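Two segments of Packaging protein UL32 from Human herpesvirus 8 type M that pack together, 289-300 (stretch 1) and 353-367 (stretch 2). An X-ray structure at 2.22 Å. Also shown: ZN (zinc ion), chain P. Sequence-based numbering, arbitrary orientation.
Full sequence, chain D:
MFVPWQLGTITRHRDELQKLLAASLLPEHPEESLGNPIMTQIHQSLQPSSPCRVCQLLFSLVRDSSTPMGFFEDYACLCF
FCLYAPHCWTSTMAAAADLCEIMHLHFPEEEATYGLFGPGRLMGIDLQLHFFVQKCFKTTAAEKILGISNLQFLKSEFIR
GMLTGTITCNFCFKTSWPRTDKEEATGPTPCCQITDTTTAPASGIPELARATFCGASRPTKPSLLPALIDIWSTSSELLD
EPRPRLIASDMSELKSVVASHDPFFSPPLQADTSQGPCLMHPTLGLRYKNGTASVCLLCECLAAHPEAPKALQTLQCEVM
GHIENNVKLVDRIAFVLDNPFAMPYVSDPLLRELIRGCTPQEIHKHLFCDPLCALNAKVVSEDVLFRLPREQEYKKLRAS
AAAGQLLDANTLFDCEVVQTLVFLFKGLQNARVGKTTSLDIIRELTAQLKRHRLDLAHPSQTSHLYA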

# COMPACT_ATOMS: atom_id res chain seq x y z
N LYS D 289 -15.83 -28.59 -15.56
CA LYS D 289 -16.49 -27.40 -15.08
C LYS D 289 -17.37 -26.81 -16.15
O LYS D 289 -16.94 -26.71 -17.22
CB LYS D 289 -15.48 -26.36 -14.68
CG LYS D 289 -15.89 -25.46 -13.57
CD LYS D 289 -14.98 -24.27 -13.54
CE LYS D 289 -15.21 -23.44 -12.33
NZ LYS D 289 -14.59 -22.11 -12.37
N ASN D 290 -18.60 -26.44 -15.87
CA ASN D 290 -19.48 -25.79 -16.82
C ASN D 290 -19.60 -26.43 -18.17
O ASN D 290 -19.55 -25.79 -19.11
CB ASN D 290 -19.11 -24.35 -16.97
CG ASN D 290 -19.92 -23.46 -16.13
OD1 ASN D 290 -20.90 -22.93 -16.56
ND2 ASN D 290 -19.54 -23.32 -14.90
N GLY D 291 -19.72 -27.70 -18.29
CA GLY D 291 -19.84 -28.25 -19.62
C GLY D 291 -18.55 -28.29 -20.41
O GLY D 291 -18.59 -28.54 -21.62
N THR D 292 -17.43 -27.99 -19.79
CA THR D 292 -16.12 -28.13 -20.40
C THR D 292 -15.28 -29.07 -19.55
O THR D 292 -15.67 -29.44 -18.44
CB THR D 292 -15.41 -26.79 -20.52
OG1 THR D 292 -14.99 -26.37 -19.22
CG2 THR D 292 -16.34 -25.77 -21.09
N ALA D 293 -14.12 -29.44 -20.09
CA ALA D 293 -13.18 -30.31 -19.39
C ALA D 293 -11.78 -29.77 -19.62
O ALA D 293 -11.53 -29.04 -20.59
CB ALA D 293 -13.29 -31.75 -19.88
N SER D 294 -10.84 -30.13 -18.73
CA SER D 294 -9.49 -29.62 -18.89
C SER D 294 -8.79 -30.16 -20.12
O SER D 294 -7.76 -29.60 -20.50
CB SER D 294 -8.63 -29.93 -17.67
OG SER D 294 -8.64 -31.30 -17.40
N VAL D 295 -9.31 -31.22 -20.74
CA VAL D 295 -8.82 -31.69 -22.03
C VAL D 295 -9.78 -31.19 -23.09
O VAL D 295 -10.92 -31.63 -23.17
CB VAL D 295 -8.69 -33.22 -22.07
CG1 VAL D 295 -8.27 -33.66 -23.46
CG2 VAL D 295 -7.67 -33.69 -21.08
N CYS D 296 -9.33 -30.27 -23.94
CA CYS D 296 -10.21 -29.72 -24.96
C CYS D 296 -10.22 -30.62 -26.18
O CYS D 296 -9.16 -30.97 -26.72
CB CYS D 296 -9.74 -28.33 -25.34
SG CYS D 296 -10.63 -27.68 -26.75
N LEU D 297 -11.42 -31.02 -26.61
CA LEU D 297 -11.50 -31.97 -27.72
C LEU D 297 -11.23 -31.29 -29.05
O LEU D 297 -10.65 -31.92 -29.94
CB LEU D 297 -12.86 -32.63 -27.79
CG LEU D 297 -13.01 -33.92 -27.01
CD1 LEU D 297 -14.50 -34.25 -26.94
CD2 LEU D 297 -12.24 -34.99 -27.72
N LEU D 298 -11.61 -30.02 -29.19
CA LEU D 298 -11.38 -29.31 -30.44
C LEU D 298 -9.90 -29.03 -30.66
O LEU D 298 -9.47 -28.85 -31.80
CB LEU D 298 -12.19 -28.02 -30.47
CG LEU D 298 -13.68 -28.23 -30.17
CD1 LEU D 298 -14.41 -26.91 -30.10
CD2 LEU D 298 -14.25 -29.07 -31.28
N CYS D 299 -9.11 -28.93 -29.59
CA CYS D 299 -7.67 -28.82 -29.77
C CYS D 299 -7.07 -30.14 -30.23
O CYS D 299 -6.08 -30.14 -30.97
CB CYS D 299 -6.98 -28.36 -28.48
SG CYS D 299 -7.14 -26.57 -28.12
N GLU D 300 -7.62 -31.27 -29.77
CA GLU D 300 -7.20 -32.55 -30.32
C GLU D 300 -7.47 -32.58 -31.82
O GLU D 300 -6.61 -32.95 -32.61
CB GLU D 300 -7.94 -33.70 -29.63
CG GLU D 300 -7.82 -33.69 -28.12
CD GLU D 300 -6.41 -33.75 -27.62
OE1 GLU D 300 -5.61 -34.47 -28.24
OE2 GLU D 300 -6.07 -33.05 -26.64
N GLU D 353 -19.53 -34.56 -36.92
CA GLU D 353 -20.37 -35.01 -35.81
C GLU D 353 -19.73 -34.77 -34.45
O GLU D 353 -20.43 -34.53 -33.47
CB GLU D 353 -20.76 -36.47 -36.00
CG GLU D 353 -21.65 -37.02 -34.91
CD GLU D 353 -22.21 -38.38 -35.25
OE1 GLU D 353 -21.78 -38.94 -36.30
OE2 GLU D 353 -23.05 -38.90 -34.47
N LEU D 354 -18.40 -34.87 -34.36
CA LEU D 354 -17.73 -34.59 -33.08
C LEU D 354 -17.93 -33.13 -32.69
O LEU D 354 -18.31 -32.83 -31.55
CB LEU D 354 -16.25 -34.95 -33.18
CG LEU D 354 -15.43 -35.05 -31.89
CD1 LEU D 354 -14.15 -35.81 -32.20
CD2 LEU D 354 -15.09 -33.67 -31.29
N ILE D 355 -17.62 -32.21 -33.61
CA ILE D 355 -17.76 -30.78 -33.35
C ILE D 355 -19.19 -30.46 -32.93
O ILE D 355 -19.43 -29.72 -31.97
CB ILE D 355 -17.31 -29.97 -34.57
CG1 ILE D 355 -15.80 -30.11 -34.79
CG2 ILE D 355 -17.71 -28.50 -34.45
CD1 ILE D 355 -15.28 -29.41 -36.05
N ARG D 356 -20.17 -31.00 -33.65
CA ARG D 356 -21.58 -30.74 -33.35
C ARG D 356 -22.05 -31.39 -32.07
O ARG D 356 -23.09 -31.00 -31.53
CB ARG D 356 -22.45 -31.19 -34.52
CG ARG D 356 -22.12 -30.41 -35.77
CD ARG D 356 -23.06 -30.76 -36.88
NE ARG D 356 -24.44 -30.51 -36.48
CZ ARG D 356 -25.50 -30.99 -37.13
NH1 ARG D 356 -25.31 -31.73 -38.23
NH2 ARG D 356 -26.73 -30.72 -36.71
N GLY D 357 -21.34 -32.42 -31.60
CA GLY D 357 -21.67 -33.03 -30.32
C GLY D 357 -21.09 -32.31 -29.12
O GLY D 357 -21.56 -32.52 -28.00
N CYS D 358 -20.05 -31.50 -29.33
CA CYS D 358 -19.49 -30.71 -28.24
C CYS D 358 -20.54 -29.77 -27.67
O CYS D 358 -21.43 -29.30 -28.38
CB CYS D 358 -18.28 -29.90 -28.72
SG CYS D 358 -16.79 -30.88 -29.07
N THR D 359 -20.42 -29.50 -26.37
CA THR D 359 -21.32 -28.56 -25.74
C THR D 359 -21.02 -27.14 -26.21
O THR D 359 -19.89 -26.85 -26.62
CB THR D 359 -21.18 -28.66 -24.22
OG1 THR D 359 -19.99 -27.98 -23.80
CG2 THR D 359 -21.07 -30.09 -23.83
N PRO D 360 -22.00 -26.23 -26.17
CA PRO D 360 -21.72 -24.84 -26.56
C PRO D 360 -20.66 -24.19 -25.69
O PRO D 360 -20.02 -23.24 -26.13
CB PRO D 360 -23.08 -24.13 -26.42
CG PRO D 360 -24.10 -25.24 -26.38
CD PRO D 360 -23.40 -26.41 -25.73
N GLN D 361 -20.48 -24.65 -24.45
CA GLN D 361 -19.37 -24.14 -23.65
C GLN D 361 -18.02 -24.61 -24.19
O GLN D 361 -17.08 -23.83 -24.24
CB GLN D 361 -19.52 -24.57 -22.20
CG GLN D 361 -20.62 -23.90 -21.41
CD GLN D 361 -21.96 -24.51 -21.62
OE1 GLN D 361 -22.07 -25.60 -22.17
NE2 GLN D 361 -23.00 -23.86 -21.12
N GLU D 362 -17.89 -25.89 -24.60
CA GLU D 362 -16.60 -26.33 -25.14
C GLU D 362 -16.23 -25.51 -26.36
O GLU D 362 -15.07 -25.14 -26.53
CB GLU D 362 -16.61 -27.81 -25.51
CG GLU D 362 -16.89 -28.77 -24.36
CD GLU D 362 -16.59 -30.21 -24.71
OE1 GLU D 362 -17.57 -30.96 -24.95
OE2 GLU D 362 -15.38 -30.57 -24.81
N ILE D 363 -17.21 -25.25 -27.23
CA ILE D 363 -16.94 -24.46 -28.43
C ILE D 363 -16.75 -23.00 -28.06
O ILE D 363 -15.86 -22.33 -28.59
CB ILE D 363 -18.08 -24.67 -29.44
CG1 ILE D 363 -18.05 -26.10 -29.96
CG2 ILE D 363 -17.97 -23.71 -30.61
CD1 ILE D 363 -19.34 -26.55 -30.54
N HIS D 364 -17.56 -22.49 -27.12
CA HIS D 364 -17.34 -21.13 -26.62
C HIS D 364 -15.94 -20.99 -26.04
O HIS D 364 -15.22 -20.05 -26.36
CB HIS D 364 -18.37 -20.79 -25.54
CG HIS D 364 -18.22 -19.41 -24.97
ND1 HIS D 364 -18.48 -19.12 -23.65
CD2 HIS D 364 -17.85 -18.24 -25.55
CE1 HIS D 364 -18.26 -17.83 -23.44
NE2 HIS D 364 -17.88 -17.28 -24.58
N LYS D 365 -15.56 -21.92 -25.16
CA LYS D 365 -14.24 -21.89 -24.54
C LYS D 365 -13.15 -21.92 -25.59
O LYS D 365 -12.16 -21.19 -25.49
CB LYS D 365 -14.09 -23.06 -23.60
CG LYS D 365 -12.69 -23.32 -23.18
CD LYS D 365 -12.62 -24.61 -22.40
CE LYS D 365 -11.20 -25.06 -22.32
NZ LYS D 365 -11.10 -26.17 -21.37
N HIS D 366 -13.30 -22.77 -26.60
CA HIS D 366 -12.20 -22.98 -27.53
C HIS D 366 -12.04 -21.83 -28.50
O HIS D 366 -10.92 -21.39 -28.76
CB HIS D 366 -12.40 -24.29 -28.31
CG HIS D 366 -11.42 -24.49 -29.42
ND1 HIS D 366 -10.15 -24.99 -29.21
CD2 HIS D 366 -11.50 -24.22 -30.74
CE1 HIS D 366 -9.50 -25.03 -30.36
NE2 HIS D 366 -10.30 -24.55 -31.30
N LEU D 367 -13.14 -21.30 -29.03
CA LEU D 367 -13.01 -20.27 -30.06
C LEU D 367 -12.86 -18.86 -29.50
O LEU D 367 -12.31 -17.99 -30.18
CB LEU D 367 -14.21 -20.28 -31.01
CG LEU D 367 -14.38 -21.47 -31.96
CD1 LEU D 367 -15.75 -21.40 -32.61
CD2 LEU D 367 -13.29 -21.48 -33.01
ZN ZN P . -9.26 -25.92 -27.42

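A zinc ion ties the two stretches together. Cys296 SG and Cys299 SG of stretch 1 each lie 2.3 Å from ZN, and His366 ND1 of stretch 2 lies 2.2 Å from it; a fourth ligand comes from elsewhere in the structure. Shared coordination accounts for the short separations of His366 ND1 from Cys296 SG (3.7 Å) and from Cys299 SG (3.6 Å). Relative to the imidazole, Cys299 SG sits at the edge, 87° off the ring normal, whereas Cys296 SG approaches obliquely at 61°. Cys296 also caps the helix that follows it: Cys299 N donates to Cys296 SG at 3.5 Å with an N-H...S angle of 150°.

One face of the same ring is covered by Leu298. Leu298 CB stands 3.7 Å from the His366 ring centroid and only 8° off the normal, the geometry of a CH-pi contact. The Leu298 side chain fits as a knob among His366, Ile363, Ile355 and Glu362. Leu298 CD1 is 3.7 Å from Ile363 CG1, and Leu298 CD2 reaches Ile355 CG1 at 4.0 Å and Cys358 SG at 3.8 Å. Leu297 adds a looser apolar contact, its CB 4.3 Å from Leu354 CD2.

Farther along, the contact becomes polar. Thr359 OG1 donates to Gly291 O at 2.7 Å while accepting from Glu362 N at 3.1 Å (162°), so one hydroxyl both caps the second helix and joins the stretches. Gly291 belongs to a type I' turn; with phi/psi of 75/8, a CB there would be jammed against the preceding carbonyl and would lie 2.8 Å from Gln361 OE1. Lys365, extended with all four chi angles t, carries its NZ to Ala293 O in a weak 3.0 Å hydrogen bond, and its CD passes 4.0 Å from Thr292 CB.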